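Local coordinates for protein spherulin-4 (PDB 5C5G) that is a TIM-barrel glycoside hydrolase that binds N-acetyl-D-galactosamine and probably acts in galactosaminogalactan biosynthesis, as its Aspergillus fumigatus counterpart does, at residues A[7-12]-A[225-230]; A[41-46]-A[74-79]; A[46-51]-A[90-95]; A[167-172]-A[197-202]. All blocks are in the same frame, centred on the assembly; numbering follows the deposited sequence.

Contact 1: residues A[7-12]-A[225-230]; sequences KSKVFV and ADEIFI
Lys9 and Asp226 are joined by a salt bridge, with NZ 2.7 Å from OD2 on the syn side of the carboxylate. The lysine chain is extended up to CE. It bends only at its last torsion (chi4 55°), which turns NZ to the acid. The other oxygen, OD1, is taken by Arg195.

The remaining polar bonds involve the backbone. Lys9 N donates to Asp226 O at 2.7 Å, Ile228 N to Lys9 O at 3.0 Å, and Phe11 N to Ile228 O at 2.9 Å. The last donor stands well above the plane of its carbonyl (56°). Ser8 adds a side-chain bond, from OG to Ala225 O at 2.7 Å, in the carbonyl plane.

This parallel pairing joins the first and last strands of the eight-stranded sheet and so closes the TIM barrel. The two short strand segments are splayed by 54°.

Side-chain packing differs on the two faces. Lys9 and Glu227 share the inner one, where Lys9 CD rests 3.6 Å from Glu227 CD. The Glu227 carboxylate is held by Tyr148, Ser167 and Thr39, and its OE1 lies at the edge of the Phe11 ring. On the opposite face, Ile228 CD1 reaches the Ser8 side chain, and both meet helices 212-224 and 245-252. Farther along, Phe229 CD1 comes to 3.2 Å from Phe11 O. That carbonyl oxygen is buried and has no hydrogen-bond partner. The two phenylalanines touch more lightly, Phe11 CD2 lying 4.2 Å from Phe229 CB.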
# COMPACT_ATOMS: atom_id res chain seq x y z
N LYS A 7 9.46 -9.80 -10.44
CA LYS A 7 9.25 -8.39 -10.21
C LYS A 7 8.14 -8.17 -9.19
O LYS A 7 7.16 -8.93 -9.11
CB LYS A 7 8.88 -7.72 -11.53
CG LYS A 7 9.06 -6.22 -11.54
CD LYS A 7 10.40 -5.82 -12.17
CE LYS A 7 10.52 -4.30 -12.31
NZ LYS A 7 9.95 -3.75 -13.58
N SER A 8 8.30 -7.11 -8.42
CA SER A 8 7.31 -6.65 -7.46
C SER A 8 7.00 -5.19 -7.70
O SER A 8 7.80 -4.43 -8.26
CB SER A 8 7.83 -6.83 -6.04
OG SER A 8 8.03 -8.21 -5.75
N LYS A 9 5.81 -4.80 -7.25
CA LYS A 9 5.42 -3.41 -7.18
C LYS A 9 6.04 -2.75 -5.97
O LYS A 9 6.18 -3.38 -4.92
CB LYS A 9 3.90 -3.31 -7.07
CG LYS A 9 3.17 -3.98 -8.22
CD LYS A 9 1.67 -4.02 -7.98
CE LYS A 9 0.92 -4.74 -9.11
NZ LYS A 9 1.44 -6.12 -9.35
N VAL A 10 6.37 -1.48 -6.12
CA VAL A 10 6.77 -0.67 -4.97
C VAL A 10 5.50 -0.20 -4.26
O VAL A 10 4.67 0.50 -4.85
CB VAL A 10 7.64 0.52 -5.40
CG1 VAL A 10 7.91 1.43 -4.22
CG2 VAL A 10 8.95 0.04 -6.02
N PHE A 11 5.34 -0.62 -3.01
CA PHE A 11 4.21 -0.22 -2.19
C PHE A 11 4.64 1.00 -1.38
O PHE A 11 5.70 0.98 -0.76
CB PHE A 11 3.84 -1.36 -1.27
CG PHE A 11 2.67 -1.07 -0.41
CD1 PHE A 11 1.39 -1.10 -0.94
CD2 PHE A 11 2.83 -0.76 0.91
CE1 PHE A 11 0.30 -0.82 -0.13
CE2 PHE A 11 1.75 -0.48 1.70
CZ PHE A 11 0.49 -0.51 1.18
N VAL A 12 3.84 2.06 -1.41
CA VAL A 12 4.22 3.32 -0.78
C VAL A 12 3.11 3.79 0.15
O VAL A 12 2.08 4.30 -0.32
CB VAL A 12 4.49 4.42 -1.82
CG1 VAL A 12 5.14 5.63 -1.15
CG2 VAL A 12 5.39 3.89 -2.95
N ALA A 225 6.59 -11.81 -2.10
CA ALA A 225 5.59 -10.75 -2.03
C ALA A 225 5.63 -9.88 -3.28
O ALA A 225 6.69 -9.38 -3.66
CB ALA A 225 5.83 -9.88 -0.81
N ASP A 226 4.48 -9.70 -3.90
CA ASP A 226 4.39 -8.94 -5.15
C ASP A 226 4.32 -7.44 -4.93
O ASP A 226 4.38 -6.70 -5.90
CB ASP A 226 3.17 -9.40 -5.94
CG ASP A 226 3.14 -8.86 -7.36
OD1 ASP A 226 4.12 -9.09 -8.10
OD2 ASP A 226 2.12 -8.23 -7.73
N GLU A 227 4.19 -6.98 -3.68
CA GLU A 227 4.27 -5.55 -3.37
C GLU A 227 5.12 -5.39 -2.14
O GLU A 227 4.97 -6.16 -1.19
CB GLU A 227 2.89 -4.91 -3.16
CG GLU A 227 1.85 -5.39 -4.17
CD GLU A 227 0.76 -4.41 -4.50
OE1 GLU A 227 0.99 -3.18 -4.36
OE2 GLU A 227 -0.32 -4.86 -4.91
N ILE A 228 6.05 -4.43 -2.15
CA ILE A 228 7.06 -4.32 -1.11
C ILE A 228 7.36 -2.86 -0.78
O ILE A 228 7.52 -2.04 -1.68
CB ILE A 228 8.38 -4.96 -1.57
CG1 ILE A 228 8.16 -6.42 -1.96
CG2 ILE A 228 9.44 -4.82 -0.49
CD1 ILE A 228 9.36 -7.06 -2.61
N PHE A 229 7.44 -2.56 0.52
CA PHE A 229 8.01 -1.31 1.00
C PHE A 229 9.10 -1.66 1.99
O PHE A 229 8.88 -2.45 2.91
CB PHE A 229 6.95 -0.49 1.73
CG PHE A 229 7.45 0.85 2.23
CD1 PHE A 229 7.90 1.81 1.34
CD2 PHE A 229 7.42 1.16 3.58
CE1 PHE A 229 8.35 3.06 1.81
CE2 PHE A 229 7.85 2.40 4.04
CZ PHE A 229 8.30 3.34 3.16
N ILE A 230 10.30 -1.10 1.79
CA ILE A 230 11.42 -1.27 2.70
C ILE A 230 11.97 0.11 3.01
O ILE A 230 12.17 0.90 2.09
CB ILE A 230 12.52 -2.14 2.07
CG1 ILE A 230 12.02 -3.58 1.97
CG2 ILE A 230 13.80 -2.10 2.92
CD1 ILE A 230 12.92 -4.50 1.13

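Contact 2: residues A[41-46]-A[74-79]; sequences VINPGS and LGYVAT
The Tyr76 ring has the Asn43 side-chain amide stacked on one face. The two planes are 8° apart, and the side chains run side by side in the same direction. Asn43 CG lies 3.5 Å from Tyr76 CG. OD1 sits near ring atom CD1, and ND2 is offset toward the rim near CD2. Val41 CG1 is at the ring edge, close to its plane, and packs on Tyr76 CB at 3.9 Å. Ser46 approaches obliquely, its carbonyl carbon 3.6 Å from Tyr76 CD1.

Tyr76 leaves its strand, and Asn43 the loop just after Ile42, in the same way. Each has CG anti to the backbone N (chi1 -178° in Asn43, 177° in Tyr76), which brings the two CG atoms together. Outside bonds hold their polar ends: Gly47 N donates to Asn43 OD1, and Tyr76 OH bonds to Asp116.

Two backbone bonds set the parallel pairing of a beta-alpha-beta unit. Ile42 N donates to Leu74 O at 2.9 Å, and Tyr76 N to Ile42 O at 3.0 Å. Beyond the paired strands, a water spans the gap. It donates to Ser46 O at 2.7 Å and accepts from Ala78 N at 2.8 Å.

Tyr76 binds N-acetyl-D-galactosamine. With its ring stacked on Asn43 and its hydroxyl tied to Asp116, another residue of that site, the tyrosine is probably held in a fixed orientation for the sugar.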
# COMPACT_ATOMS: atom_id res chain seq x y z
N VAL A 41 -0.55 4.67 -1.32
CA VAL A 41 -1.69 4.92 -0.45
C VAL A 41 -1.64 6.36 0.03
O VAL A 41 -0.64 6.78 0.61
CB VAL A 41 -1.68 4.01 0.77
CG1 VAL A 41 -2.90 4.25 1.62
CG2 VAL A 41 -1.58 2.54 0.34
N ILE A 42 -2.70 7.09 -0.20
CA ILE A 42 -2.78 8.44 0.35
C ILE A 42 -3.84 8.46 1.45
O ILE A 42 -4.79 7.66 1.48
CB ILE A 42 -2.98 9.50 -0.72
CG1 ILE A 42 -4.20 9.17 -1.53
CG2 ILE A 42 -1.74 9.59 -1.67
CD1 ILE A 42 -5.50 9.71 -0.99
N ASN A 43 -3.65 9.38 2.38
CA ASN A 43 -4.30 9.30 3.67
C ASN A 43 -4.39 10.69 4.28
O ASN A 43 -3.59 11.05 5.13
CB ASN A 43 -3.49 8.35 4.55
CG ASN A 43 -4.09 8.13 5.89
OD1 ASN A 43 -5.23 8.52 6.15
ND2 ASN A 43 -3.33 7.51 6.77
N PRO A 44 -5.38 11.47 3.87
CA PRO A 44 -5.47 12.83 4.40
C PRO A 44 -5.63 12.92 5.92
O PRO A 44 -5.04 13.81 6.52
CB PRO A 44 -6.68 13.40 3.66
CG PRO A 44 -6.68 12.66 2.35
CD PRO A 44 -6.27 11.26 2.71
N GLY A 45 -6.39 12.02 6.53
CA GLY A 45 -6.63 12.09 7.96
C GLY A 45 -7.25 10.80 8.47
O GLY A 45 -8.40 10.78 8.91
N SER A 46 -6.49 9.71 8.42
CA SER A 46 -7.00 8.36 8.72
C SER A 46 -8.29 8.14 7.95
O SER A 46 -9.28 7.66 8.49
CB SER A 46 -7.22 8.18 10.22
OG SER A 46 -5.98 8.28 10.91
N LEU A 74 -4.35 4.71 -4.04
CA LEU A 74 -5.42 4.11 -3.23
C LEU A 74 -5.78 5.06 -2.11
O LEU A 74 -4.91 5.68 -1.50
CB LEU A 74 -4.97 2.79 -2.60
CG LEU A 74 -4.39 1.72 -3.54
CD1 LEU A 74 -3.98 0.51 -2.72
CD2 LEU A 74 -5.37 1.29 -4.59
N GLY A 75 -7.06 5.11 -1.78
CA GLY A 75 -7.50 5.87 -0.62
C GLY A 75 -7.48 5.03 0.65
O GLY A 75 -8.04 3.94 0.67
N TYR A 76 -6.87 5.55 1.71
CA TYR A 76 -6.84 4.89 3.02
C TYR A 76 -8.21 4.94 3.69
O TYR A 76 -8.80 6.02 3.81
CB TYR A 76 -5.81 5.60 3.90
CG TYR A 76 -5.71 5.09 5.32
CD1 TYR A 76 -6.68 5.39 6.27
CD2 TYR A 76 -4.60 4.36 5.73
CE1 TYR A 76 -6.58 4.94 7.56
CE2 TYR A 76 -4.49 3.90 7.02
CZ TYR A 76 -5.49 4.18 7.93
OH TYR A 76 -5.40 3.73 9.23
N VAL A 77 -8.69 3.78 4.14
CA VAL A 77 -9.93 3.71 4.91
C VAL A 77 -9.71 2.77 6.09
O VAL A 77 -9.28 1.62 5.91
CB VAL A 77 -11.11 3.19 4.06
CG1 VAL A 77 -12.37 3.05 4.92
CG2 VAL A 77 -11.37 4.12 2.89
N ALA A 78 -9.99 3.23 7.30
CA ALA A 78 -9.84 2.40 8.48
C ALA A 78 -11.04 1.48 8.68
O ALA A 78 -12.18 1.88 8.43
CB ALA A 78 -9.67 3.27 9.71
N THR A 79 -10.80 0.25 9.17
CA THR A 79 -11.90 -0.65 9.51
C THR A 79 -11.94 -1.06 10.97
O THR A 79 -12.87 -1.72 11.38
CB THR A 79 -11.91 -1.94 8.66
OG1 THR A 79 -10.88 -2.83 9.11
CG2 THR A 79 -11.72 -1.65 7.19
O HOH W 1 -11.01 5.88 7.31

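Contact 3: residues A[46-51]-A[90-95]; sequences SGPGPE and RRDIET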
# COMPACT_ATOMS: atom_id res chain seq x y z
N SER A 46 -6.49 9.71 8.42
CA SER A 46 -7.00 8.36 8.72
C SER A 46 -8.29 8.14 7.95
O SER A 46 -9.28 7.66 8.49
CB SER A 46 -7.22 8.18 10.22
OG SER A 46 -5.98 8.28 10.91
N GLY A 47 -8.24 8.48 6.67
CA GLY A 47 -9.41 8.55 5.81
C GLY A 47 -9.36 9.80 4.98
O GLY A 47 -8.38 10.55 5.04
N PRO A 48 -10.43 10.06 4.23
CA PRO A 48 -10.44 11.19 3.31
C PRO A 48 -10.71 12.52 4.01
O PRO A 48 -10.64 13.57 3.34
CB PRO A 48 -11.56 10.82 2.33
CG PRO A 48 -12.49 9.96 3.14
CD PRO A 48 -11.60 9.18 4.07
N GLY A 49 -10.99 12.49 5.30
CA GLY A 49 -11.26 13.70 6.05
C GLY A 49 -12.75 13.98 6.15
O GLY A 49 -13.57 13.28 5.57
N PRO A 50 -13.11 15.02 6.88
CA PRO A 50 -14.51 15.27 7.22
C PRO A 50 -15.31 15.97 6.12
O PRO A 50 -16.50 16.17 6.30
CB PRO A 50 -14.40 16.19 8.44
CG PRO A 50 -13.11 16.91 8.25
CD PRO A 50 -12.19 15.90 7.62
N GLU A 51 -14.67 16.39 5.04
CA GLU A 51 -15.35 17.09 3.95
C GLU A 51 -15.26 16.29 2.66
O GLU A 51 -14.60 15.28 2.60
CB GLU A 51 -14.75 18.49 3.76
CG GLU A 51 -14.82 19.33 5.00
CD GLU A 51 -14.36 20.75 4.80
OE1 GLU A 51 -13.96 21.12 3.67
OE2 GLU A 51 -14.36 21.48 5.79
N ARG A 90 -18.23 2.77 4.41
CA ARG A 90 -18.77 3.08 3.10
C ARG A 90 -18.75 4.58 2.82
O ARG A 90 -18.47 4.99 1.70
CB ARG A 90 -20.17 2.52 2.96
CG ARG A 90 -20.77 2.78 1.62
CD ARG A 90 -21.92 1.85 1.35
NE ARG A 90 -22.34 1.91 -0.04
CZ ARG A 90 -23.01 0.96 -0.67
NH1 ARG A 90 -23.35 -0.15 -0.03
NH2 ARG A 90 -23.34 1.11 -1.95
N ARG A 91 -19.06 5.41 3.82
CA ARG A 91 -18.99 6.86 3.61
C ARG A 91 -17.59 7.24 3.15
O ARG A 91 -17.42 8.04 2.23
CB ARG A 91 -19.36 7.62 4.89
CG ARG A 91 -19.19 9.13 4.77
CD ARG A 91 -17.79 9.60 5.17
NE ARG A 91 -17.64 11.03 4.95
CZ ARG A 91 -16.48 11.67 4.99
NH1 ARG A 91 -16.44 12.98 4.78
NH2 ARG A 91 -15.37 11.01 5.27
N ASP A 92 -16.57 6.66 3.76
CA ASP A 92 -15.21 7.02 3.39
C ASP A 92 -14.89 6.56 1.97
O ASP A 92 -14.29 7.29 1.18
CB ASP A 92 -14.19 6.45 4.38
CG ASP A 92 -14.20 7.15 5.72
OD1 ASP A 92 -14.80 8.24 5.84
OD2 ASP A 92 -13.60 6.60 6.67
N ILE A 93 -15.29 5.33 1.62
CA ILE A 93 -15.07 4.84 0.26
C ILE A 93 -15.72 5.78 -0.74
O ILE A 93 -15.11 6.16 -1.76
CB ILE A 93 -15.67 3.43 0.08
CG1 ILE A 93 -14.95 2.40 0.98
CG2 ILE A 93 -15.59 3.00 -1.37
CD1 ILE A 93 -15.69 1.07 1.08
N GLU A 94 -16.97 6.12 -0.49
CA GLU A 94 -17.74 6.96 -1.40
C GLU A 94 -17.18 8.37 -1.50
O GLU A 94 -17.30 9.02 -2.53
CB GLU A 94 -19.21 6.97 -0.99
CG GLU A 94 -19.84 5.60 -1.27
CD GLU A 94 -21.30 5.52 -0.90
OE1 GLU A 94 -21.80 6.44 -0.22
OE2 GLU A 94 -21.94 4.51 -1.29
N THR A 95 -16.59 8.85 -0.43
CA THR A 95 -15.98 10.18 -0.42
C THR A 95 -14.82 10.20 -1.40
O THR A 95 -14.74 11.05 -2.28
CB THR A 95 -15.54 10.58 1.00
OG1 THR A 95 -16.69 10.63 1.87
CG2 THR A 95 -14.89 11.94 1.01
O HOH W 1 -11.01 5.88 7.31
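Pro48 packs tightly on one side of the helix segment, against Arg91, Asp92 and Thr95. Its CD lies 3.7 Å from Asp92 CG, and the two side chains cross at about a right angle. Its CB meets Thr95 CG2 at 3.8 Å. Past the proline, Arg91 grips Gly49 O end-on, with NH1 at 3.0 Å and NH2 at 2.9 Å. A bend at chi2 (-90°) directs CD, and the chain beyond it reaches the loop. NH2 also forms a salt bridge with Asp92 OD1. The in-plane bonds to Gly49 O and Asp92 OD1 hold the guanidinium. Thr95 OG1 lies over the centre of one face, while its own bond goes to Arg91 O.

The contact ties the loop after strand 38-42 of the barrel to helix 86-103 of the next beta-alpha unit. Gly47 and Gly49 flank Pro48 with positive phi angles.

The outer side is looser. Pro50 and Glu51 are exposed and point away from the helix, with Glu51 O 3.7 Å from Thr95 CG2. At the other end, Ser46 makes no direct contact. The water on Ser46 O also donates to Asp92 OD2 at 2.8 Å; Arg84 forms a salt bridge to the same carboxylate oxygen.

Contact 4: residues A[167-172]-A[197-202]; sequences STVVFE and QLCAVI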
# COMPACT_ATOMS: atom_id res chain seq x y z
N SER A 167 -4.45 -7.45 -2.86
CA SER A 167 -3.23 -7.67 -2.08
C SER A 167 -3.51 -7.50 -0.62
O SER A 167 -4.37 -6.69 -0.25
CB SER A 167 -2.12 -6.69 -2.49
OG SER A 167 -1.77 -6.87 -3.85
N THR A 168 -2.78 -8.24 0.21
CA THR A 168 -2.89 -8.15 1.65
C THR A 168 -1.51 -7.97 2.23
O THR A 168 -0.59 -8.73 1.92
CB THR A 168 -3.52 -9.44 2.23
OG1 THR A 168 -4.85 -9.59 1.75
CG2 THR A 168 -3.58 -9.40 3.73
N VAL A 169 -1.37 -6.97 3.09
CA VAL A 169 -0.13 -6.72 3.83
C VAL A 169 -0.05 -7.71 4.97
O VAL A 169 -0.67 -7.55 6.01
CB VAL A 169 -0.07 -5.28 4.35
CG1 VAL A 169 1.28 -5.03 4.98
CG2 VAL A 169 -0.35 -4.26 3.24
N VAL A 170 0.74 -8.76 4.77
CA VAL A 170 0.84 -9.85 5.74
C VAL A 170 2.04 -9.72 6.65
O VAL A 170 2.17 -10.52 7.58
CB VAL A 170 0.86 -11.24 5.07
CG1 VAL A 170 -0.46 -11.50 4.33
CG2 VAL A 170 2.06 -11.43 4.14
N PHE A 171 2.90 -8.73 6.41
CA PHE A 171 4.02 -8.44 7.28
C PHE A 171 4.15 -6.93 7.31
O PHE A 171 4.24 -6.30 6.26
CB PHE A 171 5.32 -9.09 6.78
CG PHE A 171 6.45 -8.87 7.72
CD1 PHE A 171 7.21 -7.72 7.64
CD2 PHE A 171 6.70 -9.77 8.75
CE1 PHE A 171 8.21 -7.48 8.56
CE2 PHE A 171 7.71 -9.54 9.66
CZ PHE A 171 8.46 -8.41 9.57
N GLU A 172 4.14 -6.36 8.51
CA GLU A 172 4.30 -4.92 8.70
C GLU A 172 5.02 -4.73 10.03
O GLU A 172 4.38 -4.65 11.08
CB GLU A 172 2.96 -4.18 8.69
CG GLU A 172 3.15 -2.66 8.73
CD GLU A 172 2.00 -1.86 9.31
OE1 GLU A 172 0.89 -2.39 9.44
OE2 GLU A 172 2.25 -0.68 9.65
N GLN A 197 -0.74 -12.22 -4.18
CA GLN A 197 -1.73 -11.79 -3.20
C GLN A 197 -1.15 -11.01 -2.03
O GLN A 197 -1.92 -10.55 -1.19
CB GLN A 197 -2.44 -13.01 -2.64
CG GLN A 197 -3.16 -13.80 -3.69
CD GLN A 197 -3.80 -15.02 -3.10
OE1 GLN A 197 -3.11 -15.93 -2.68
NE2 GLN A 197 -5.11 -15.02 -3.01
N LEU A 198 0.18 -10.91 -1.94
CA LEU A 198 0.84 -10.54 -0.69
C LEU A 198 1.71 -9.31 -0.81
O LEU A 198 2.39 -9.08 -1.83
CB LEU A 198 1.70 -11.70 -0.21
CG LEU A 198 1.00 -13.05 -0.10
CD1 LEU A 198 2.00 -14.12 0.34
CD2 LEU A 198 -0.19 -13.00 0.83
N CYS A 199 1.70 -8.53 0.26
CA CYS A 199 2.54 -7.36 0.40
C CYS A 199 3.34 -7.46 1.68
O CYS A 199 2.87 -7.98 2.69
CB CYS A 199 1.68 -6.09 0.42
SG CYS A 199 2.53 -4.56 0.72
N ALA A 200 4.56 -6.93 1.64
CA ALA A 200 5.46 -6.89 2.78
C ALA A 200 5.92 -5.47 3.02
O ALA A 200 6.40 -4.81 2.09
CB ALA A 200 6.65 -7.77 2.56
N VAL A 201 5.83 -5.04 4.27
CA VAL A 201 6.29 -3.74 4.71
C VAL A 201 7.33 -3.96 5.81
O VAL A 201 7.00 -4.47 6.89
CB VAL A 201 5.12 -2.91 5.25
CG1 VAL A 201 5.61 -1.63 5.91
CG2 VAL A 201 4.15 -2.57 4.14
N ILE A 202 8.56 -3.55 5.54
CA ILE A 202 9.66 -3.74 6.46
C ILE A 202 10.29 -2.39 6.73
O ILE A 202 10.88 -1.80 5.83
CB ILE A 202 10.74 -4.70 5.91
CG1 ILE A 202 10.11 -6.02 5.48
CG2 ILE A 202 11.82 -4.94 6.96
CD1 ILE A 202 11.07 -6.89 4.66
O HOH W 2 -4.84 -10.55 -0.79
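Val169, Cys199, Val201 and Glu172 meet on one face of the paired strands. Val169 uses both branches: CG2 touches Cys199 SG at 3.8 Å, while CG1 reaches Val201 CG2 at 3.9 Å. The two valines are set at a slant to each other. Glu172 and Val201 instead lie side by side and point the same way, Glu172 CG against Val201 CG1 at 3.9 Å. With CG anti to the backbone N (chi1 -174°) and the chain extended beyond it, the glutamate carries its carboxylate past the valine. There OE1 bonds to Asn152 and OE2 to Tyr238.

Elsewhere Val170 CG1 packs on Leu198 CD2 at 3.8 Å. The Phe171 ring approaches Ile202 obliquely, CE1 lying 3.9 Å from CG1. Val201 O lies at the edge of that ring, and Phe178 meets the ring edge-to-face.

The backbone register shifts by one residue midway. Thr168 N donates to Gln197 O, Cys199 N to Thr168 O, and Val170 N to Cys199 O. Then Val201 N bonds to Phe171 O at 2.8 Å. Two residues, Val170 and Phe171, therefore stand against Ala200 alone, which is a beta bulge. Val170 has a helix-like psi (-5°), and the buried Phe171 N has no partner.

The two strands belong to a beta-alpha-beta unit (strand 167-172, helix 175-180, strand 198-203) of the closed eight-stranded TIM barrel, a fold whose active site lies at the C-terminal strand ends. Glu172, at the end of its strand, binds N-acetyl-D-galactosamine.

In the fold
Contacts 1, 2 and 4 are buried pairings of neighbouring strands in one barrel, while contact 3 lies farther out and is partly exposed. Contacts 1 and 4 adjoin: strands 227-230 and 198-203 are neighbours, and Phe11 packs on Cys199. Contact 1 meets contact 2 where strands 9-13 and 38-42 pair. Contacts 2 and 3 share Ser46 and a water. The chemistry changes with place. Contact 1 has a salt bridge at the start of its strands, contact 4 is mostly apolar, and contact 2 stacks an amide on a sugar-binding ring. Contact 3 combines proline packing with an arginine gripping a loop carbonyl. Contacts 2 and 4 each supply a sugar-binding residue.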